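Side-chain contacts in phosphate-specific transport system accessory protein PhoU homolog (Streptococcus pneumoniae, PDB 2I0M), which probably takes part in regulating phosphate uptake, works as a homodimer and binds zinc ions: residues 8-11 with 12-16; 54-57 with 58-62; 78-81 with 82-86. All blocks are in the same frame, centred on the assembly; numbering follows the deposited sequence.

In the fold
All three contacts are local: each joins side chains about one turn apart on a single helix, so none closes a loop and none nests in or crosses another. In chain order, contact 1 comes first, near the start of helix 5-35; contact 2 follows on helix 39-66 and contact 3 on helix 74-105. Their centres lie 11 to 12 Å apart, and each pair touches. L12 of contact 1, I59 of contact 2 and I83 of contact 3 meet one another and so tie the three helices together on one side of the chain's centre. Contacts 2 and 3 also reach the second subunit, whereas no other protein chain of the assembly touches contact 1.

Contact 1 (8-11 with 12-16). With ZN (zinc ion), chain C.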
ATOM      1  N   GLU A   8       4.421  27.675  10.789  1.00 47.48           N
ATOM      2  CA  GLU A   8       5.172  26.820   9.866  1.00 47.49           C
ATOM      3  C   GLU A   8       4.562  25.418   9.685  1.00 47.00           C
ATOM      4  O   GLU A   8       4.477  24.906   8.562  1.00 46.97           O
ATOM      5  CB  GLU A   8       6.607  26.681  10.362  1.00 47.93           C
ATOM      6  CG  GLU A   8       7.616  26.431   9.264  1.00 49.57           C
ATOM      7  CD  GLU A   8       7.972  27.695   8.524  1.00 51.16           C
ATOM      8  OE1 GLU A   8       7.146  28.156   7.704  1.00 51.58           O
ATOM      9  OE2 GLU A   8       9.080  28.221   8.768  1.00 52.21           O
ATOM     10  N   LEU A   9       4.150  24.803  10.792  1.00 46.18           N
ATOM     11  CA  LEU A   9       3.456  23.520  10.752  1.00 45.69           C
ATOM     12  C   LEU A   9       2.148  23.646   9.987  1.00 45.42           C
ATOM     13  O   LEU A   9       1.851  22.838   9.108  1.00 45.62           O
ATOM     14  CB  LEU A   9       3.185  22.993  12.166  1.00 45.37           C
ATOM     15  CG  LEU A   9       4.397  22.633  13.020  1.00 45.23           C
ATOM     16  CD1 LEU A   9       3.967  21.799  14.225  1.00 45.61           C
ATOM     17  CD2 LEU A   9       5.432  21.900  12.197  1.00 44.18           C
ATOM     18  N   HIS A  10       1.377  24.668  10.337  1.00 44.95           N
ATOM     19  CA  HIS A  10       0.121  24.962   9.671  1.00 44.49           C
ATOM     20  C   HIS A  10       0.313  25.106   8.166  1.00 44.38           C
ATOM     21  O   HIS A  10      -0.478  24.580   7.384  1.00 44.05           O
ATOM     22  CB  HIS A  10      -0.513  26.231  10.244  1.00 44.33           C
ATOM     23  CG  HIS A  10      -1.619  26.756   9.395  1.00 43.82           C
ATOM     24  ND1 HIS A  10      -2.879  26.197   9.396  1.00 43.60           N
ATOM     25  CD2 HIS A  10      -1.633  27.723   8.454  1.00 40.71           C
ATOM     26  CE1 HIS A  10      -3.633  26.824   8.518  1.00 41.35           C
ATOM     27  NE2 HIS A  10      -2.902  27.758   7.939  1.00 43.27           N
ATOM     28  N   GLU A  11       1.366  25.819   7.769  1.00 44.72           N
ATOM     29  CA  GLU A  11       1.716  25.963   6.354  1.00 45.00           C
ATOM     30  C   GLU A  11       2.116  24.637   5.719  1.00 44.77           C
ATOM     31  O   GLU A  11       1.771  24.376   4.579  1.00 45.09           O
ATOM     32  CB  GLU A  11       2.802  27.030   6.159  1.00 45.26           C
ATOM     33  CG  GLU A  11       2.232  28.438   5.973  1.00 46.84           C
ATOM     34  CD  GLU A  11       3.204  29.554   6.360  1.00 49.96           C
ATOM     35  OE1 GLU A  11       2.737  30.705   6.557  1.00 51.17           O
ATOM     36  OE2 GLU A  11       4.427  29.296   6.468  1.00 50.64           O
ATOM     37  N   LEU A  12       2.829  23.797   6.473  1.00 44.74           N
ATOM     38  CA  LEU A  12       3.144  22.436   6.038  1.00 44.19           C
ATOM     39  C   LEU A  12       1.875  21.606   5.835  1.00 43.52           C
ATOM     40  O   LEU A  12       1.764  20.851   4.872  1.00 43.63           O
ATOM     41  CB  LEU A  12       4.068  21.732   7.044  1.00 44.31           C
ATOM     42  CG  LEU A  12       4.970  20.566   6.595  1.00 44.42           C
ATOM     43  CD1 LEU A  12       5.077  19.525   7.707  1.00 44.00           C
ATOM     44  CD2 LEU A  12       4.517  19.906   5.308  1.00 43.69           C
ATOM     45  N   GLU A  13       0.916  21.742   6.736  1.00 43.07           N
ATOM     46  CA  GLU A  13      -0.373  21.078   6.542  1.00 43.06           C
ATOM     47  C   GLU A  13      -1.091  21.516   5.248  1.00 42.75           C
ATOM     48  O   GLU A  13      -1.750  20.703   4.595  1.00 42.81           O
ATOM     49  CB  GLU A  13      -1.277  21.298   7.747  1.00 42.87           C
ATOM     50  CG  GLU A  13      -2.574  20.516   7.676  1.00 43.43           C
ATOM     51  CD  GLU A  13      -3.258  20.424   9.020  1.00 45.58           C
ATOM     52  OE1 GLU A  13      -3.637  21.470   9.586  1.00 44.47           O
ATOM     53  OE2 GLU A  13      -3.404  19.290   9.512  1.00 47.50           O
ATOM     54  N   GLN A  14      -0.964  22.791   4.889  1.00 42.01           N
ATOM     55  CA  GLN A  14      -1.635  23.301   3.696  1.00 42.28           C
ATOM     56  C   GLN A  14      -0.993  22.773   2.421  1.00 42.24           C
ATOM     57  O   GLN A  14      -1.704  22.490   1.448  1.00 42.51           O
ATOM     58  CB  GLN A  14      -1.707  24.842   3.684  1.00 41.53           C
ATOM     59  CG  GLN A  14      -2.776  25.430   4.621  1.00 41.27           C
ATOM     60  CD  GLN A  14      -4.199  24.952   4.310  1.00 40.10           C
ATOM     61  OE1 GLN A  14      -4.896  24.422   5.180  1.00 40.73           O
ATOM     62  NE2 GLN A  14      -4.624  25.140   3.074  1.00 37.67           N
ATOM     63  N   SER A  15       0.339  22.653   2.430  1.00 41.76           N
ATOM     64  CA  SER A  15       1.075  22.007   1.337  1.00 42.05           C
ATOM     65  C   SER A  15       0.551  20.597   1.083  1.00 41.52           C
ATOM     66  O   SER A  15       0.324  20.214  -0.063  1.00 42.05           O
ATOM     67  CB  SER A  15       2.577  21.927   1.647  1.00 42.21           C
ATOM     68  OG  SER A  15       3.182  23.207   1.604  1.00 44.38           O
ATOM     69  N   PHE A  16       0.368  19.844   2.166  1.00 41.15           N
ATOM     70  CA  PHE A  16      -0.118  18.465   2.134  1.00 40.59           C
ATOM     71  C   PHE A  16      -1.567  18.344   1.621  1.00 40.69           C
ATOM     72  O   PHE A  16      -1.859  17.491   0.784  1.00 40.96           O
ATOM     73  CB  PHE A  16       0.068  17.834   3.528  1.00 40.42           C
ATOM     74  CG  PHE A  16      -0.660  16.537   3.710  1.00 40.96           C
ATOM     75  CD1 PHE A  16      -1.890  16.508   4.362  1.00 39.77           C
ATOM     76  CD2 PHE A  16      -0.121  15.336   3.214  1.00 41.12           C
ATOM     77  CE1 PHE A  16      -2.570  15.323   4.515  1.00 41.91           C
ATOM     78  CE2 PHE A  16      -0.809  14.139   3.355  1.00 40.88           C
ATOM     79  CZ  PHE A  16      -2.026  14.121   4.018  1.00 40.48           C
TER
HETATM   80 ZN    ZN C 218      -3.541  29.338   6.583  1.00 52.90          ZN
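The imidazole of H10 and the amide of Q14 lie side by side one helical turn apart, pointing the same way, with their planes 29° apart. The ring meets the aliphatic part of Q14 rather than its amide: CG of Q14 approaches obliquely, 4.1 Å from NE2 of H10. That same NE2 binds a zinc ion at 2.2 Å. CG of H10 is anti to the backbone N (chi1 166°), which carries the ring out from the helix to the metal. CG of Q14, set beside the backbone N by chi1 of -76°, lies 3.7 Å from the carbonyl O of H10; the bend at chi2 then turns the amide. Beneath the pair runs ordinary helical bonding. N of E13 donates to O of L9 at 2.8 Å, N of L12 to O of E8, and N of Q14 to O of H10; N of S15 reaches O of E11 at 3.1 Å. On the side of E8 and E11 two carboxylates come close, OE1 of E8 lying 3.2 Å from OE2 of E11; both are acceptors, a proximity that would probably favour a proton or a cation nearby. L12 turns inward instead, onto I59 and C63 of helix 39-66 and I83 of helix 74-105. This is an amphipathic helix of an all-helical PhoU bundle, with a zinc-binding histidine on its outer side.

Contact 2 (54-57 with 58-62); sequences QGQS and AIELT
E60 leans back over the preceding turn of its helix toward Q56, and its atoms can be followed outward from the backbone. CB lies 3.3 Å from the carbonyl O of Q56 and also near O of S57. CG, placed beside the backbone N by chi1 of -78°, comes to 3.2 Å from that same O of Q56, which also accepts the backbone N-H of E60 at 2.8 Å in a nearly straight bond (167°). From there the chain runs extended, bringing CD to 4.1 Å from CG of Q56. At the tip the two oxygens part: OE1 lies nearer the backbone of S57, 3.9 Å from its CA, whereas OE2 is 3.7 Å from NE2 of Q56. The amide and carboxylate planes are 31° apart, and the two side chains cross obliquely. OE2 has its strong partner elsewhere, in a salt bridge to R203 of the second subunit, and Q56 packs on L212 of that subunit. On another side of the helix I59 folds CG1 and CD1 back over the carbonyl O of G55, CD1 at 3.2 Å. I59 then continues onto L12 and I83 of the two neighbouring helices. The amide and carboxylate thus touch without a hydrogen bond. NE2 of Q56 is buried with no partner in the model, whereas the charge of E60 is met across the dimer interface, where R203 would be expected to favour the ionised carboxylate.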
ATOM      1  N   GLN A  54       6.922  14.997  -7.543  1.00 41.18           N
ATOM      2  CA  GLN A  54       7.605  16.269  -7.232  1.00 40.85           C
ATOM      3  C   GLN A  54       7.065  16.986  -5.998  1.00 41.26           C
ATOM      4  O   GLN A  54       7.848  17.481  -5.178  1.00 41.16           O
ATOM      5  CB  GLN A  54       7.566  17.228  -8.432  1.00 40.57           C
ATOM      6  CG  GLN A  54       8.737  17.090  -9.376  1.00 39.37           C
ATOM      7  CD  GLN A  54       8.785  18.193 -10.430  1.00 40.49           C
ATOM      8  OE1 GLN A  54       7.768  18.554 -11.019  1.00 39.51           O
ATOM      9  NE2 GLN A  54       9.979  18.729 -10.671  1.00 40.26           N
ATOM     10  N   GLY A  55       5.738  17.040  -5.880  1.00 41.36           N
ATOM     11  CA  GLY A  55       5.074  17.706  -4.765  1.00 42.26           C
ATOM     12  C   GLY A  55       5.337  17.003  -3.446  1.00 43.09           C
ATOM     13  O   GLY A  55       5.477  17.648  -2.406  1.00 43.18           O
ATOM     14  N   GLN A  56       5.389  15.674  -3.506  1.00 43.39           N
ATOM     15  CA  GLN A  56       5.722  14.832  -2.377  1.00 43.87           C
ATOM     16  C   GLN A  56       7.156  15.073  -1.898  1.00 44.23           C
ATOM     17  O   GLN A  56       7.399  15.160  -0.695  1.00 44.59           O
ATOM     18  CB  GLN A  56       5.525  13.365  -2.763  1.00 43.83           C
ATOM     19  CG  GLN A  56       6.026  12.384  -1.731  1.00 45.27           C
ATOM     20  CD  GLN A  56       6.386  11.040  -2.315  1.00 44.86           C
ATOM     21  OE1 GLN A  56       6.779  10.934  -3.479  1.00 47.38           O
ATOM     22  NE2 GLN A  56       6.288  10.014  -1.507  1.00 44.17           N
ATOM     23  N   SER A  57       8.103  15.190  -2.832  1.00 44.03           N
ATOM     24  CA  SER A  57       9.491  15.366  -2.442  1.00 43.95           C
ATOM     25  C   SER A  57       9.679  16.727  -1.773  1.00 43.66           C
ATOM     26  O   SER A  57      10.391  16.838  -0.775  1.00 43.71           O
ATOM     27  CB  SER A  57      10.448  15.144  -3.623  1.00 44.04           C
ATOM     28  OG  SER A  57      10.952  16.363  -4.153  1.00 44.97           O
ATOM     29  N   ALA A  58       9.015  17.746  -2.313  1.00 43.33           N
ATOM     30  CA  ALA A  58       9.037  19.090  -1.740  1.00 43.34           C
ATOM     31  C   ALA A  58       8.569  19.066  -0.287  1.00 43.46           C
ATOM     32  O   ALA A  58       9.247  19.592   0.601  1.00 43.13           O
ATOM     33  CB  ALA A  58       8.171  20.047  -2.572  1.00 43.32           C
ATOM     34  N   ILE A  59       7.426  18.417  -0.055  1.00 43.75           N
ATOM     35  CA  ILE A  59       6.848  18.266   1.285  1.00 43.92           C
ATOM     36  C   ILE A  59       7.749  17.456   2.211  1.00 44.47           C
ATOM     37  O   ILE A  59       8.072  17.925   3.314  1.00 44.81           O
ATOM     38  CB  ILE A  59       5.458  17.642   1.209  1.00 43.90           C
ATOM     39  CG1 ILE A  59       4.501  18.586   0.482  1.00 43.58           C
ATOM     40  CG2 ILE A  59       4.918  17.307   2.612  1.00 44.49           C
ATOM     41  CD1 ILE A  59       3.287  17.871  -0.069  1.00 43.00           C
ATOM     42  N   GLU A  60       8.148  16.255   1.763  1.00 44.66           N
ATOM     43  CA  GLU A  60       9.164  15.424   2.453  1.00 44.97           C
ATOM     44  C   GLU A  60      10.368  16.230   2.930  1.00 45.00           C
ATOM     45  O   GLU A  60      10.862  16.012   4.038  1.00 44.72           O
ATOM     46  CB  GLU A  60       9.689  14.309   1.542  1.00 44.60           C
ATOM     47  CG  GLU A  60       8.787  13.114   1.393  1.00 44.55           C
ATOM     48  CD  GLU A  60       9.406  11.984   0.585  1.00 45.25           C
ATOM     49  OE1 GLU A  60      10.293  12.219  -0.276  1.00 47.53           O
ATOM     50  OE2 GLU A  60       8.994  10.834   0.802  1.00 47.36           O
ATOM     51  N   LEU A  61      10.825  17.153   2.081  1.00 45.39           N
ATOM     52  CA  LEU A  61      12.040  17.925   2.328  1.00 46.30           C
ATOM     53  C   LEU A  61      11.867  19.050   3.335  1.00 46.38           C
ATOM     54  O   LEU A  61      12.747  19.253   4.181  1.00 46.73           O
ATOM     55  CB  LEU A  61      12.648  18.458   1.020  1.00 46.18           C
ATOM     56  CG  LEU A  61      13.888  17.734   0.460  1.00 47.08           C
ATOM     57  CD1 LEU A  61      13.608  16.271   0.138  1.00 47.48           C
ATOM     58  CD2 LEU A  61      14.428  18.452  -0.780  1.00 47.10           C
ATOM     59  N   THR A  62      10.754  19.782   3.251  1.00 46.42           N
ATOM     60  CA  THR A  62      10.465  20.806   4.258  1.00 46.49           C
ATOM     61  C   THR A  62      10.080  20.175   5.612  1.00 47.02           C
ATOM     62  O   THR A  62      10.319  20.770   6.656  1.00 46.80           O
ATOM     63  CB  THR A  62       9.425  21.902   3.801  1.00 46.41           C
ATOM     64  OG1 THR A  62       8.122  21.609   4.300  1.00 44.94           O
ATOM     65  CG2 THR A  62       9.390  22.082   2.293  1.00 45.84           C
TER

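Contact 3 (78-81 with 82-86); sequences RFVI and SIMSS
F79 and I83 cross at a slant, the isoleucine lying over one face of the phenyl ring. CG1 of I83 sits 4.0 Å from the ring centroid, 25° off the normal and displaced toward the rim, which makes a CH-pi contact; it is 3.7 Å from CE2 of F79, while CD1 reaches CZ. The ring gets there because CG of F79 is anti to the backbone N (chi1 176°), swinging it along the helix toward the next turn. V80 and M84 also cross at an angle: CG1 of V80 meets the methyl CE of M84 at 3.6 Å, after the methionine bends at chi3. In the all-helical PhoU bundle F79 and I83 form the inward face of this part of helix 74-105, where I83 meets L12 and F16 of helix 5-35 as well as I59 and C63 of helix 39-66. V80 and M84 lie toward C63 and L67, M84 also reaching M84 of the second subunit. A third side of the helix is polar. The backbone N and the hydroxyl of S82 both donate to the carbonyl O of R78, from opposite faces of its plane, N at 3.0 Å and OG at a doubtfully short 2.5 Å. S86 repeats the scheme on the carbonyl O of S82, its OG at 2.8 Å. The guanidinium of R78 is directed elsewhere, NH2 donating to the carbonyl O of L207 on helix 177-209.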
ATOM      1  N   ARG A  78       4.777  13.874  16.162  1.00 48.41           N
ATOM      2  CA  ARG A  78       3.755  13.017  15.580  1.00 47.13           C
ATOM      3  C   ARG A  78       3.165  13.665  14.342  1.00 45.68           C
ATOM      4  O   ARG A  78       2.807  12.977  13.389  1.00 45.67           O
ATOM      5  CB  ARG A  78       2.645  12.723  16.600  1.00 47.27           C
ATOM      6  CG  ARG A  78       3.168  12.113  17.902  1.00 47.22           C
ATOM      7  CD  ARG A  78       2.212  11.082  18.477  1.00 47.59           C
ATOM      8  NE  ARG A  78       0.932  11.658  18.885  1.00 48.12           N
ATOM      9  CZ  ARG A  78       0.682  12.198  20.076  1.00 48.87           C
ATOM     10  NH1 ARG A  78       1.631  12.270  21.002  1.00 48.43           N
ATOM     11  NH2 ARG A  78      -0.523  12.681  20.337  1.00 49.57           N
ATOM     12  N   PHE A  79       3.090  14.989  14.354  1.00 44.21           N
ATOM     13  CA  PHE A  79       2.493  15.724  13.257  1.00 43.12           C
ATOM     14  C   PHE A  79       3.342  15.636  12.004  1.00 42.26           C
ATOM     15  O   PHE A  79       2.876  15.166  10.996  1.00 41.43           O
ATOM     16  CB  PHE A  79       2.208  17.190  13.610  1.00 42.74           C
ATOM     17  CG  PHE A  79       1.669  17.973  12.448  1.00 43.61           C
ATOM     18  CD1 PHE A  79       0.312  17.923  12.130  1.00 44.59           C
ATOM     19  CD2 PHE A  79       2.519  18.715  11.637  1.00 42.22           C
ATOM     20  CE1 PHE A  79      -0.194  18.624  11.057  1.00 44.38           C
ATOM     21  CE2 PHE A  79       2.027  19.404  10.552  1.00 44.50           C
ATOM     22  CZ  PHE A  79       0.665  19.367  10.259  1.00 44.82           C
ATOM     23  N   VAL A  80       4.586  16.100  12.084  1.00 42.15           N
ATOM     24  CA  VAL A  80       5.509  16.081  10.948  1.00 42.01           C
ATOM     25  C   VAL A  80       5.685  14.639  10.395  1.00 42.47           C
ATOM     26  O   VAL A  80       5.741  14.441   9.173  1.00 41.86           O
ATOM     27  CB  VAL A  80       6.854  16.760  11.318  1.00 41.80           C
ATOM     28  CG1 VAL A  80       7.887  16.587  10.234  1.00 41.52           C
ATOM     29  CG2 VAL A  80       6.641  18.234  11.602  1.00 42.22           C
ATOM     30  N   ILE A  81       5.733  13.649  11.293  1.00 42.34           N
ATOM     31  CA  ILE A  81       5.819  12.234  10.902  1.00 43.32           C
ATOM     32  C   ILE A  81       4.565  11.808  10.132  1.00 43.37           C
ATOM     33  O   ILE A  81       4.639  11.024   9.196  1.00 43.71           O
ATOM     34  CB  ILE A  81       6.026  11.304  12.139  1.00 43.77           C
ATOM     35  CG1 ILE A  81       7.420  11.524  12.771  1.00 44.57           C
ATOM     36  CG2 ILE A  81       5.832   9.819  11.757  1.00 44.46           C
ATOM     37  CD1 ILE A  81       7.670  10.743  14.085  1.00 43.05           C
ATOM     38  N   SER A  82       3.417  12.347  10.524  1.00 43.42           N
ATOM     39  CA  SER A  82       2.149  12.048   9.875  1.00 43.52           C
ATOM     40  C   SER A  82       2.070  12.629   8.463  1.00 43.18           C
ATOM     41  O   SER A  82       1.510  12.012   7.578  1.00 42.73           O
ATOM     42  CB  SER A  82       0.983  12.569  10.721  1.00 43.62           C
ATOM     43  OG  SER A  82       0.958  11.930  11.983  1.00 45.96           O
ATOM     44  N   ILE A  83       2.604  13.830   8.272  1.00 43.67           N
ATOM     45  CA  ILE A  83       2.641  14.466   6.960  1.00 44.26           C
ATOM     46  C   ILE A  83       3.583  13.680   6.025  1.00 44.95           C
ATOM     47  O   ILE A  83       3.211  13.360   4.897  1.00 44.74           O
ATOM     48  CB  ILE A  83       3.061  15.949   7.063  1.00 44.19           C
ATOM     49  CG1 ILE A  83       2.042  16.773   7.891  1.00 44.42           C
ATOM     50  CG2 ILE A  83       3.344  16.534   5.685  1.00 43.63           C
ATOM     51  CD1 ILE A  83       0.695  17.138   7.212  1.00 43.75           C
ATOM     52  N   MET A  84       4.769  13.329   6.520  1.00 46.10           N
ATOM     53  CA  MET A  84       5.759  12.576   5.737  1.00 47.76           C
ATOM     54  C   MET A  84       5.193  11.255   5.262  1.00 47.38           C
ATOM     55  O   MET A  84       5.294  10.909   4.094  1.00 47.48           O
ATOM     56  CB  MET A  84       7.019  12.313   6.549  1.00 47.66           C
ATOM     57  CG  MET A  84       7.902  13.525   6.734  1.00 49.20           C
ATOM     58  SD  MET A  84       9.605  13.079   7.176  1.00 50.35           S
ATOM     59  CE  MET A  84      10.010  14.381   8.309  1.00 49.51           C
ATOM     60  N   SER A  85       4.559  10.542   6.182  1.00 47.68           N
ATOM     61  CA  SER A  85       3.956   9.253   5.897  1.00 47.66           C
ATOM     62  C   SER A  85       2.734   9.374   4.988  1.00 47.21           C
ATOM     63  O   SER A  85       2.548   8.566   4.099  1.00 47.69           O
ATOM     64  CB  SER A  85       3.586   8.577   7.221  1.00 48.14           C
ATOM     65  OG  SER A  85       2.446   7.743   7.062  1.00 51.32           O
ATOM     66  N   SER A  86       1.907  10.390   5.206  1.00 46.36           N
ATOM     67  CA  SER A  86       0.688  10.549   4.443  1.00 46.32           C
ATOM     68  C   SER A  86       0.922  11.083   3.020  1.00 46.49           C
ATOM     69  O   SER A  86       0.169  10.762   2.107  1.00 46.03           O
ATOM     70  CB  SER A  86      -0.314  11.446   5.192  1.00 46.19           C
ATOM     71  OG  SER A  86      -0.767  10.849   6.399  1.00 46.22           O
TER